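Local coordinates for alpha-glucosidase ([Eubacterium] rectale, PDB 6PNR), which hydrolyses alpha-glycosidic bonds as a family 31 glycoside hydrolase, probably a sulfoquinovosidase that frees sulfoquinovose from sulfolipid-derived glycosides, at residues A655-F658 with E659-E663; A602-E606 with Q607-E611; P299-P302 with K303-E307; P232-P235 with D236-N240; N500-T503 with K504-L508. All blocks are in the same frame, centred on the assembly; numbering follows the deposited sequence.

Interaction 1. Residues A655-F658 with E659-E663; sequences ADIF and EEIRE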
# COMPACT_ATOMS: atom_id res chain seq x y z
N ALA A 655 -49.24 0.08 -13.77
CA ALA A 655 -49.66 -0.63 -12.58
C ALA A 655 -50.42 -1.91 -12.92
O ALA A 655 -50.43 -2.84 -12.12
CB ALA A 655 -50.51 0.27 -11.68
N ASP A 656 -51.02 -1.97 -14.10
CA ASP A 656 -51.73 -3.18 -14.51
C ASP A 656 -50.76 -4.33 -14.75
O ASP A 656 -51.06 -5.49 -14.40
CB ASP A 656 -52.57 -2.90 -15.76
CG ASP A 656 -51.73 -2.38 -16.92
OD1 ASP A 656 -50.79 -1.58 -16.67
OD2 ASP A 656 -52.00 -2.77 -18.08
N ILE A 657 -49.61 -4.05 -15.35
CA ILE A 657 -48.58 -5.08 -15.53
C ILE A 657 -48.09 -5.57 -14.18
O ILE A 657 -47.96 -6.78 -13.93
CB ILE A 657 -47.41 -4.54 -16.37
CG1 ILE A 657 -47.84 -4.26 -17.81
CG2 ILE A 657 -46.23 -5.49 -16.30
CD1 ILE A 657 -48.43 -5.46 -18.50
N PHE A 658 -47.76 -4.63 -13.29
CA PHE A 658 -47.24 -5.01 -11.98
C PHE A 658 -48.26 -5.83 -11.19
O PHE A 658 -47.88 -6.74 -10.44
CB PHE A 658 -46.82 -3.76 -11.22
CG PHE A 658 -45.82 -2.91 -11.96
CD1 PHE A 658 -44.80 -3.50 -12.71
CD2 PHE A 658 -45.90 -1.53 -11.92
CE1 PHE A 658 -43.88 -2.73 -13.38
CE2 PHE A 658 -44.98 -0.75 -12.59
CZ PHE A 658 -43.97 -1.35 -13.33
N GLU A 659 -49.55 -5.55 -11.36
CA GLU A 659 -50.57 -6.34 -10.68
C GLU A 659 -50.65 -7.75 -11.25
O GLU A 659 -50.90 -8.71 -10.51
CB GLU A 659 -51.93 -5.66 -10.77
CG GLU A 659 -52.07 -4.44 -9.87
CD GLU A 659 -53.38 -3.69 -10.08
OE1 GLU A 659 -54.30 -4.25 -10.74
OE2 GLU A 659 -53.48 -2.55 -9.60
N GLU A 660 -50.49 -7.90 -12.57
CA GLU A 660 -50.47 -9.23 -13.16
C GLU A 660 -49.30 -10.04 -12.62
O GLU A 660 -49.43 -11.25 -12.38
CB GLU A 660 -50.39 -9.15 -14.68
CG GLU A 660 -51.59 -8.53 -15.35
CD GLU A 660 -51.44 -8.46 -16.86
OE1 GLU A 660 -50.41 -8.95 -17.37
OE2 GLU A 660 -52.35 -7.93 -17.52
N ILE A 661 -48.15 -9.39 -12.41
CA ILE A 661 -46.99 -10.08 -11.84
C ILE A 661 -47.29 -10.55 -10.42
O ILE A 661 -47.01 -11.70 -10.05
CB ILE A 661 -45.75 -9.18 -11.89
CG1 ILE A 661 -45.35 -8.89 -13.35
CG2 ILE A 661 -44.59 -9.79 -11.08
CD1 ILE A 661 -44.32 -7.79 -13.48
N ARG A 662 -47.87 -9.67 -9.60
CA ARG A 662 -48.23 -10.08 -8.24
C ARG A 662 -49.23 -11.22 -8.26
O ARG A 662 -49.09 -12.19 -7.51
CB ARG A 662 -48.81 -8.92 -7.43
CG ARG A 662 -49.26 -9.39 -6.03
CD ARG A 662 -49.62 -8.26 -5.08
NE ARG A 662 -50.65 -7.37 -5.61
CZ ARG A 662 -50.40 -6.19 -6.17
NH1 ARG A 662 -49.14 -5.77 -6.28
NH2 ARG A 662 -51.39 -5.43 -6.63
N GLU A 663 -50.23 -11.14 -9.13
CA GLU A 663 -51.22 -12.21 -9.21
C GLU A 663 -50.57 -13.53 -9.56
O GLU A 663 -50.87 -14.56 -8.96
CB GLU A 663 -52.30 -11.85 -10.22
CG GLU A 663 -53.49 -12.80 -10.20
CD GLU A 663 -54.79 -12.06 -9.93
OE1 GLU A 663 -55.05 -11.06 -10.63
OE2 GLU A 663 -55.52 -12.48 -9.01
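I657 and I661 meet one turn apart on the C-terminal helix 655-665, and they lead the apolar part of this contact. CG2 of I657 touches CD1 of I661 at 4.1 Å, the two side chains crossing at an oblique angle. With chi1 at -65°, I661 holds CG1 anti to its own carbonyl carbon and sends CD1 back along the helix. The same methyl comes up to the edge of the F658 ring, close to the ring plane, where I661 CD1 lies 4.4 Å from F658 CD1. Beyond the segments F658 is gripped by aromatic neighbours, Y557 edge-to-face and Y648 with its ring plane inclined by about 35°, while I661 rests on M553 and L554 of helix 538-568.

The backbone supplies the polar part as regular i to i+4 bonds. E659 N reaches A655 O at 2.9 Å, E660 N and I661 N bond D656 O and I657 O in the same way, and R662 N meets F658 O with the straightest N-H...O angle of the set, 164°.

The aliphatic portions of the glutamates cover the preceding turn: CG of E659 lies 3.2 Å from A655 O, and CG of E660 approaches D656 O at the same distance. The D656 and E660 carboxylates, like charges, stay 5.2 Å apart (OD2 to OE2). The chemistry implies an amphipathic helix, its F658 and I661 face packed inward and its acidic face probably turned to solvent.

Interaction 2. Residues A602-E606 with Q607-E611; sequences APVYE and QDKHE. With SO4 (sulfate ion), chain G.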
# COMPACT_ATOMS: atom_id res chain seq x y z
N ALA A 602 -34.34 -2.66 -4.43
CA ALA A 602 -33.35 -2.72 -3.35
C ALA A 602 -32.89 -4.16 -3.21
O ALA A 602 -33.42 -4.92 -2.39
CB ALA A 602 -33.94 -2.21 -2.03
N PRO A 603 -31.93 -4.60 -4.02
CA PRO A 603 -31.58 -6.03 -4.06
C PRO A 603 -30.99 -6.53 -2.75
O PRO A 603 -30.18 -5.85 -2.11
CB PRO A 603 -30.56 -6.11 -5.20
CG PRO A 603 -30.90 -4.94 -6.08
CD PRO A 603 -31.28 -3.85 -5.11
N VAL A 604 -31.39 -7.73 -2.36
CA VAL A 604 -30.70 -8.45 -1.29
C VAL A 604 -29.31 -8.81 -1.79
O VAL A 604 -29.16 -9.54 -2.77
CB VAL A 604 -31.48 -9.70 -0.87
CG1 VAL A 604 -30.65 -10.53 0.14
CG2 VAL A 604 -32.84 -9.31 -0.29
N TYR A 605 -28.28 -8.28 -1.13
CA TYR A 605 -26.92 -8.56 -1.54
C TYR A 605 -26.14 -9.31 -0.46
O TYR A 605 -24.91 -9.34 -0.51
CB TYR A 605 -26.20 -7.26 -1.94
CG TYR A 605 -26.08 -6.19 -0.86
CD1 TYR A 605 -25.16 -6.32 0.19
CD2 TYR A 605 -26.86 -5.03 -0.90
CE1 TYR A 605 -25.03 -5.33 1.17
CE2 TYR A 605 -26.74 -4.04 0.07
CZ TYR A 605 -25.83 -4.20 1.10
OH TYR A 605 -25.70 -3.21 2.06
N GLU A 606 -26.83 -9.93 0.50
CA GLU A 606 -26.18 -10.72 1.54
C GLU A 606 -26.82 -12.11 1.58
O GLU A 606 -27.97 -12.29 1.19
CB GLU A 606 -26.28 -10.06 2.92
CG GLU A 606 -25.58 -8.72 3.03
CD GLU A 606 -25.97 -7.95 4.28
OE1 GLU A 606 -27.04 -8.23 4.85
OE2 GLU A 606 -25.21 -7.06 4.70
N GLN A 607 -26.06 -13.07 2.09
CA GLN A 607 -26.55 -14.44 2.19
C GLN A 607 -27.42 -14.62 3.44
O GLN A 607 -27.38 -13.82 4.38
CB GLN A 607 -25.39 -15.43 2.23
CG GLN A 607 -24.57 -15.39 3.50
CD GLN A 607 -23.51 -16.47 3.52
OE1 GLN A 607 -22.56 -16.44 2.74
NE2 GLN A 607 -23.66 -17.44 4.42
N ASP A 608 -28.21 -15.69 3.43
CA ASP A 608 -28.99 -16.12 4.60
C ASP A 608 -30.00 -15.05 5.04
O ASP A 608 -30.24 -14.86 6.23
CB ASP A 608 -28.08 -16.50 5.77
CG ASP A 608 -27.21 -17.70 5.48
OD1 ASP A 608 -27.59 -18.54 4.63
OD2 ASP A 608 -26.12 -17.81 6.09
N LYS A 609 -30.61 -14.37 4.08
CA LYS A 609 -31.57 -13.32 4.38
C LYS A 609 -32.99 -13.81 4.14
O LYS A 609 -33.25 -14.55 3.18
CB LYS A 609 -31.30 -12.06 3.55
CG LYS A 609 -30.14 -11.26 4.08
CD LYS A 609 -30.48 -10.80 5.48
CE LYS A 609 -29.38 -10.00 6.11
NZ LYS A 609 -29.87 -9.47 7.40
N HIS A 610 -33.90 -13.41 5.03
CA HIS A 610 -35.32 -13.64 4.84
C HIS A 610 -36.12 -12.35 4.87
O HIS A 610 -37.30 -12.36 4.50
CB HIS A 610 -35.86 -14.60 5.92
CG HIS A 610 -35.10 -15.89 5.97
ND1 HIS A 610 -35.50 -17.02 5.29
CD2 HIS A 610 -33.95 -16.22 6.60
CE1 HIS A 610 -34.64 -17.99 5.50
NE2 HIS A 610 -33.68 -17.53 6.30
N GLU A 611 -35.52 -11.24 5.28
CA GLU A 611 -36.16 -9.94 5.22
C GLU A 611 -35.09 -8.94 4.81
O GLU A 611 -33.90 -9.24 4.81
CB GLU A 611 -36.81 -9.57 6.56
CG GLU A 611 -35.83 -9.16 7.63
CD GLU A 611 -36.45 -9.14 9.02
OE1 GLU A 611 -37.48 -9.82 9.22
OE2 GLU A 611 -35.91 -8.46 9.92
S SO4 G . -33.27 -12.07 8.54
O1 SO4 G . -33.65 -10.80 9.17
O2 SO4 G . -31.83 -12.27 8.74
O3 SO4 G . -33.55 -12.01 7.10
O4 SO4 G . -34.06 -13.16 9.12
O HOH W 1 -30.01 -14.18 1.01
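E606 and K609 run side by side and point the same way, so that the carboxylate meets the lysine's last methylene before its ammonium: E606 OE1 is 3.2 Å from K609 CE but 4.0 Å from K609 NZ, beyond salt-bridge range. The lysine chain is bent at chi2 (-62°) and extended afterwards, which carries CE alongside the glutamate. At its root, K609 CB packs on V604 CG1 at 3.8 Å, crossing the valine at a slant. With an alanine in place of K609, the E606 carboxylate would probably be left without its neighbouring methylene and positive charge.

A water bridges the backbone of the turn, donating to E606 O at 2.8 Å and accepting from K609 N. Separately, Q607 NE2 bonds D608 OD2 nearly straight (167°), with the acceptor in the amide plane of Q607 but the donor above the carboxylate plane of D608. Past K609, the backbone nitrogens of H610 and E611 both donate hydrogen bonds to O3 of a sulfate, probably taken up from the crystallisation liquor. In this loop between strands 599-601 and 611-616 of the C-terminal domain, the chemistry implies a solvent-mediated surface turn, with charge attraction probably biasing the lysine rather than locking it.

Interaction 3. Residues P299-P302 with K303-E307; sequences PDLP and KKIKE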
# COMPACT_ATOMS: atom_id res chain seq x y z
N PRO A 299 -18.75 -27.83 -35.43
CA PRO A 299 -18.84 -28.06 -36.88
C PRO A 299 -20.17 -27.57 -37.45
O PRO A 299 -21.23 -27.75 -36.86
CB PRO A 299 -18.70 -29.58 -37.01
CG PRO A 299 -19.14 -30.12 -35.70
CD PRO A 299 -18.63 -29.10 -34.69
N ASP A 300 -20.08 -26.93 -38.62
CA ASP A 300 -21.24 -26.41 -39.33
C ASP A 300 -22.07 -25.48 -38.44
O ASP A 300 -23.30 -25.48 -38.46
CB ASP A 300 -22.10 -27.56 -39.87
CG ASP A 300 -21.39 -28.34 -40.98
OD1 ASP A 300 -20.33 -27.89 -41.48
OD2 ASP A 300 -21.90 -29.43 -41.34
N LEU A 301 -21.38 -24.67 -37.64
CA LEU A 301 -22.09 -23.70 -36.80
C LEU A 301 -23.06 -22.83 -37.59
O LEU A 301 -24.20 -22.64 -37.12
CB LEU A 301 -21.07 -22.84 -36.04
CG LEU A 301 -21.65 -21.78 -35.09
CD1 LEU A 301 -22.58 -22.41 -34.08
CD2 LEU A 301 -20.54 -21.02 -34.39
N PRO A 302 -22.73 -22.30 -38.78
CA PRO A 302 -23.71 -21.46 -39.49
C PRO A 302 -25.03 -22.16 -39.74
O PRO A 302 -26.10 -21.56 -39.63
CB PRO A 302 -22.99 -21.11 -40.80
CG PRO A 302 -21.52 -21.19 -40.45
CD PRO A 302 -21.45 -22.37 -39.51
N LYS A 303 -24.97 -23.45 -40.07
CA LYS A 303 -26.20 -24.23 -40.22
C LYS A 303 -26.97 -24.32 -38.90
O LYS A 303 -28.19 -24.16 -38.87
CB LYS A 303 -25.83 -25.63 -40.75
CG LYS A 303 -26.99 -26.39 -41.36
CD LYS A 303 -26.53 -27.71 -41.99
CE LYS A 303 -27.71 -28.44 -42.66
NZ LYS A 303 -27.32 -29.71 -43.34
N LYS A 304 -26.26 -24.59 -37.79
CA LYS A 304 -26.91 -24.69 -36.49
C LYS A 304 -27.56 -23.37 -36.10
O LYS A 304 -28.66 -23.36 -35.53
CB LYS A 304 -25.90 -25.08 -35.41
CG LYS A 304 -25.23 -26.43 -35.62
CD LYS A 304 -26.18 -27.55 -35.25
CE LYS A 304 -25.40 -28.82 -34.94
NZ LYS A 304 -24.58 -29.25 -36.10
N ILE A 305 -26.89 -22.25 -36.37
CA ILE A 305 -27.47 -20.94 -36.07
C ILE A 305 -28.79 -20.76 -36.81
O ILE A 305 -29.78 -20.30 -36.22
CB ILE A 305 -26.46 -19.83 -36.40
CG1 ILE A 305 -25.31 -19.86 -35.39
CG2 ILE A 305 -27.15 -18.47 -36.38
CD1 ILE A 305 -24.12 -18.98 -35.75
N LYS A 306 -28.84 -21.15 -38.09
CA LYS A 306 -30.10 -21.03 -38.83
C LYS A 306 -31.20 -21.85 -38.17
O LYS A 306 -32.33 -21.37 -38.02
CB LYS A 306 -29.91 -21.48 -40.28
CG LYS A 306 -29.09 -20.54 -41.16
CD LYS A 306 -28.83 -21.19 -42.52
CE LYS A 306 -28.18 -20.22 -43.50
NZ LYS A 306 -27.78 -20.91 -44.77
N GLU A 307 -30.88 -23.07 -37.73
CA GLU A 307 -31.89 -23.93 -37.12
C GLU A 307 -32.47 -23.29 -35.86
O GLU A 307 -33.70 -23.26 -35.69
CB GLU A 307 -31.30 -25.29 -36.79
CG GLU A 307 -30.72 -26.03 -37.98
CD GLU A 307 -30.05 -27.32 -37.57
OE1 GLU A 307 -30.22 -27.74 -36.40
OE2 GLU A 307 -29.34 -27.92 -38.42
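L301 and I305 pack against each other one turn apart at the start of helix 301-310, the N-terminal turn of an alpha-helix in the TIM-barrel domain with D300 at the N-cap position. Three carbonyls of the opening residues are satisfied by backbone N-H groups four residues on. D300 O accepts from K304 N at 3.2 Å, the donor lying in the carbonyl plane. L301 O takes I305 N at 2.8 Å, almost in line with the carbonyl (C=O...N 173°), while P302 O receives K306 N with the donor tilted 28° from the plane. The D300 side chain makes no capping bond, and P302, whose ring nitrogen carries no hydrogen, needs no acceptor in this first turn.

Ahead of the helix, P299 O is taken by N250 ND2 of helix 250-262. The bent chain of K304 brings NZ only to 3.7 Å from that oxygen. Neither lysine pairs with the aspartate, D300 OD2 lying 5.8 Å from K303 NZ and 5.9 Å from K304 NZ.

On the inner side, L301 and I305 both rest on F315 of strand 314-319, so the helix start is packed against a barrel strand. Trimming L301 to an alanine would probably open a gap beneath I305 and weaken the joint hold on F315. The leucine CG is anti to its backbone N (chi1 -179°), and that branch point sits 3.8 Å from I305 CD1.

Interaction 4. Residues P232-P235 with D236-N240; sequences PKLP and DWVYN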
# COMPACT_ATOMS: atom_id res chain seq x y z
N PRO A 232 -28.36 3.28 -28.92
CA PRO A 232 -29.59 2.89 -29.61
C PRO A 232 -30.49 2.11 -28.67
O PRO A 232 -30.09 1.67 -27.60
CB PRO A 232 -29.11 2.01 -30.77
CG PRO A 232 -27.61 2.02 -30.72
CD PRO A 232 -27.20 2.48 -29.37
N LYS A 233 -31.74 1.92 -29.10
CA LYS A 233 -32.60 0.96 -28.44
C LYS A 233 -32.02 -0.45 -28.58
O LYS A 233 -31.32 -0.76 -29.54
CB LYS A 233 -34.01 1.01 -29.02
CG LYS A 233 -34.65 2.39 -28.88
CD LYS A 233 -36.13 2.40 -29.26
CE LYS A 233 -36.35 2.03 -30.72
NZ LYS A 233 -37.81 1.93 -31.05
N LEU A 234 -32.29 -1.29 -27.58
CA LEU A 234 -31.90 -2.68 -27.67
C LEU A 234 -32.80 -3.43 -28.66
O LEU A 234 -33.98 -3.11 -28.80
CB LEU A 234 -31.99 -3.35 -26.29
CG LEU A 234 -30.99 -2.91 -25.23
CD1 LEU A 234 -31.38 -3.50 -23.89
CD2 LEU A 234 -29.58 -3.34 -25.61
N PRO A 235 -32.26 -4.45 -29.34
CA PRO A 235 -33.10 -5.24 -30.25
C PRO A 235 -34.29 -5.85 -29.53
O PRO A 235 -34.19 -6.27 -28.37
CB PRO A 235 -32.15 -6.33 -30.75
CG PRO A 235 -30.77 -5.78 -30.55
CD PRO A 235 -30.86 -4.91 -29.32
N ASP A 236 -35.44 -5.90 -30.22
CA ASP A 236 -36.65 -6.44 -29.60
C ASP A 236 -36.45 -7.86 -29.09
O ASP A 236 -37.10 -8.26 -28.12
CB ASP A 236 -37.83 -6.41 -30.58
CG ASP A 236 -38.70 -5.18 -30.42
OD1 ASP A 236 -38.55 -4.47 -29.40
OD2 ASP A 236 -39.53 -4.91 -31.31
N TRP A 237 -35.58 -8.65 -29.73
CA TRP A 237 -35.49 -10.05 -29.33
C TRP A 237 -34.88 -10.26 -27.95
O TRP A 237 -35.05 -11.34 -27.38
CB TRP A 237 -34.71 -10.88 -30.36
CG TRP A 237 -33.32 -10.39 -30.70
CD1 TRP A 237 -32.97 -9.64 -31.79
CD2 TRP A 237 -32.11 -10.63 -29.97
NE1 TRP A 237 -31.62 -9.40 -31.78
CE2 TRP A 237 -31.07 -9.99 -30.67
CE3 TRP A 237 -31.80 -11.32 -28.79
CZ2 TRP A 237 -29.74 -10.01 -30.24
CZ3 TRP A 237 -30.48 -11.35 -28.36
CH2 TRP A 237 -29.47 -10.70 -29.08
N VAL A 238 -34.17 -9.26 -27.38
CA VAL A 238 -33.58 -9.50 -26.07
C VAL A 238 -34.67 -9.73 -25.03
O VAL A 238 -34.47 -10.46 -24.05
CB VAL A 238 -32.63 -8.36 -25.61
CG1 VAL A 238 -31.62 -7.99 -26.68
CG2 VAL A 238 -33.39 -7.15 -25.09
N TYR A 239 -35.86 -9.15 -25.23
CA TYR A 239 -36.93 -9.27 -24.25
C TYR A 239 -37.65 -10.61 -24.31
O TYR A 239 -38.57 -10.82 -23.51
CB TYR A 239 -37.95 -8.13 -24.44
CG TYR A 239 -37.30 -6.76 -24.39
CD1 TYR A 239 -36.93 -6.18 -23.17
CD2 TYR A 239 -36.99 -6.07 -25.55
CE1 TYR A 239 -36.30 -4.95 -23.12
CE2 TYR A 239 -36.37 -4.83 -25.52
CZ TYR A 239 -36.03 -4.27 -24.31
OH TYR A 239 -35.42 -3.03 -24.30
N ASN A 240 -37.29 -11.49 -25.24
CA ASN A 240 -37.87 -12.83 -25.29
C ASN A 240 -37.47 -13.71 -24.10
O ASN A 240 -38.04 -14.79 -23.95
CB ASN A 240 -37.46 -13.55 -26.59
CG ASN A 240 -38.06 -12.91 -27.83
OD1 ASN A 240 -39.07 -12.22 -27.75
ND2 ASN A 240 -37.46 -13.16 -29.00
O HOH W 2 -35.28 -1.76 -26.76
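W237 carries CG between its backbone N and carbonyl carbon (chi1 55°), and this folds the indole back beside the ring of P235, the two lying alongside and pointing the same way. One face of the indole receives P235 CB, which comes within 3.3 Å of W237 NE1 and 3.6 Å of W237 CD1, a CH-pi type of approach. NE1 itself donates to D435 O, and K314 adds a cation-pi contact.

Y239 takes a different first torsion, CG anti to the carbonyl carbon (-55°), and its phenol turns back to cross L234 at about a right angle, OH lying 4.0 Å from L234 CB. A water at the ring edge, in plane, lies 2.8 Å from Y239 OH and donates to L234 O. V238 touches both rings: CG2 over the centre of Y239, CG1 over a face of W237 near its rim and 4.1 Å from P235 CD. V238 N bonds P235 O at 3.1 Å from above the carbonyl plane. This i to i+3 bond, followed by Y239 N to D236 O and N240 N to W237 O, is the pattern of a 3-10 turn, here leading into the first barrel strand, 242-245, of the GH31 TIM-barrel domain.

Interaction 5. Residues N500-T503 with K504-L508; sequences NTRT and KELFL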
# COMPACT_ATOMS: atom_id res chain seq x y z
N ASN A 500 -13.05 -19.75 -3.36
CA ASN A 500 -14.30 -19.01 -3.51
C ASN A 500 -15.05 -19.57 -4.71
O ASN A 500 -14.64 -19.35 -5.86
CB ASN A 500 -13.99 -17.52 -3.68
CG ASN A 500 -15.22 -16.65 -3.57
OD1 ASN A 500 -16.17 -16.98 -2.86
ND2 ASN A 500 -15.20 -15.51 -4.27
N THR A 501 -16.14 -20.30 -4.46
CA THR A 501 -16.92 -20.91 -5.53
C THR A 501 -18.37 -20.49 -5.42
O THR A 501 -18.87 -20.23 -4.32
CB THR A 501 -16.83 -22.46 -5.53
OG1 THR A 501 -17.22 -22.98 -4.25
CG2 THR A 501 -15.40 -22.94 -5.86
N ARG A 502 -19.03 -20.42 -6.58
CA ARG A 502 -20.41 -19.94 -6.65
C ARG A 502 -21.36 -20.92 -6.00
O ARG A 502 -21.25 -22.14 -6.20
CB ARG A 502 -20.80 -19.74 -8.12
CG ARG A 502 -22.22 -19.23 -8.33
CD ARG A 502 -22.61 -19.35 -9.82
NE ARG A 502 -21.77 -18.51 -10.67
CZ ARG A 502 -21.42 -18.83 -11.92
NH1 ARG A 502 -21.82 -19.98 -12.44
NH2 ARG A 502 -20.67 -18.01 -12.64
N THR A 503 -22.32 -20.40 -5.24
CA THR A 503 -23.38 -21.20 -4.62
C THR A 503 -24.71 -20.97 -5.32
O THR A 503 -24.90 -19.98 -6.04
CB THR A 503 -23.56 -20.87 -3.14
OG1 THR A 503 -24.06 -19.54 -3.03
CG2 THR A 503 -22.22 -21.01 -2.36
N LYS A 504 -25.63 -21.91 -5.10
CA LYS A 504 -27.00 -21.80 -5.61
C LYS A 504 -27.65 -20.51 -5.13
O LYS A 504 -28.28 -19.78 -5.92
CB LYS A 504 -27.82 -23.01 -5.15
CG LYS A 504 -29.34 -22.87 -5.39
CD LYS A 504 -30.08 -24.14 -4.90
CE LYS A 504 -31.59 -23.98 -4.97
NZ LYS A 504 -32.30 -25.30 -4.88
N GLU A 505 -27.54 -20.21 -3.84
CA GLU A 505 -28.21 -19.03 -3.31
C GLU A 505 -27.70 -17.76 -3.99
O GLU A 505 -28.48 -16.86 -4.31
CB GLU A 505 -28.00 -18.94 -1.79
CG GLU A 505 -28.72 -17.76 -1.13
CD GLU A 505 -28.19 -17.43 0.26
OE1 GLU A 505 -27.12 -17.95 0.62
OE2 GLU A 505 -28.84 -16.64 0.98
N LEU A 506 -26.39 -17.69 -4.23
CA LEU A 506 -25.82 -16.54 -4.92
C LEU A 506 -26.38 -16.40 -6.33
O LEU A 506 -26.74 -15.30 -6.77
CB LEU A 506 -24.30 -16.64 -4.97
CG LEU A 506 -23.76 -15.46 -5.79
CD1 LEU A 506 -23.91 -14.15 -5.00
CD2 LEU A 506 -22.37 -15.70 -6.24
N PHE A 507 -26.43 -17.51 -7.08
CA PHE A 507 -26.97 -17.42 -8.43
C PHE A 507 -28.40 -16.90 -8.40
O PHE A 507 -28.77 -16.04 -9.21
CB PHE A 507 -26.91 -18.79 -9.13
CG PHE A 507 -27.56 -18.78 -10.49
CD1 PHE A 507 -28.94 -18.95 -10.62
CD2 PHE A 507 -26.81 -18.55 -11.63
CE1 PHE A 507 -29.55 -18.89 -11.87
CE2 PHE A 507 -27.41 -18.50 -12.88
CZ PHE A 507 -28.79 -18.68 -13.00
N LEU A 508 -29.21 -17.41 -7.47
CA LEU A 508 -30.62 -17.03 -7.44
C LEU A 508 -30.81 -15.58 -7.00
O LEU A 508 -31.65 -14.87 -7.57
CB LEU A 508 -31.40 -17.99 -6.54
CG LEU A 508 -31.56 -19.39 -7.13
CD1 LEU A 508 -32.12 -20.34 -6.09
CD2 LEU A 508 -32.45 -19.34 -8.37
O HOH W 3 -24.43 -18.76 -0.52
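T503 approaches L506 and F507 where an extended backbone (phi/psi -107/162° at T503) breaks into helix 504-514, the T503 carbonyl O accepting from F507 N at 3.1 Å. The threonine hydroxyl does the companion work. OG1 stands between the backbone N and carbonyl carbon (chi1 67°), which turns it over the helix start, where T503 OG1 takes the N-H of L506 at an N to O distance of 3.2 Å. It also rests against L506 CB at 3.5 Å, the two side chains crossing near a right angle.

This is an N-cap: the T503 side chain satisfies an amide of the first turn that has no preceding helical carbonyl. A water 2.7 Å from T503 OG1 also donates to E505 OE1, tying the cap to the acid two residues on. The other oxygen, E505 OE2, accepts from D608 N of the C-terminal domain, and K504 NZ forms salt bridges with D537 and D539.

R502, one residue before the cap, holds CG anti to its backbone N and crosses L506 at about a right angle, with R502 CG to L506 CD2 at 4.1 Å. Its guanidinium is held by backbone oxygens of G492, G493 and F532. The side chain lies about 9 Å from the bound aza-sugar inhibitor, and its weak bond to the carbonyl of H523 reaches a residue that lines the inhibitor pocket.

How the interactions relate
Interaction 4 is the buried contact, built from aromatic and proline packing; interaction 2 is the surface one, held by water and loose charge attraction. Interactions 1, 3 and 5 lie between them, each setting apolar residues on one side of a helix and polar ones on the other, yet only interaction 5 has a side-chain cap. Interactions 3, 4 and 5 belong to the barrel domain, while interaction 2 lies in the C-terminal domain. Interactions 2 and 5 touch directly, D608 N to E505 OE2 at 2.7 Å, bridging the two domains. Interactions 1, 4 and 5 all pack against helix 538-568, although the nearest atoms of interactions 1 and 4 are about 12 Å apart.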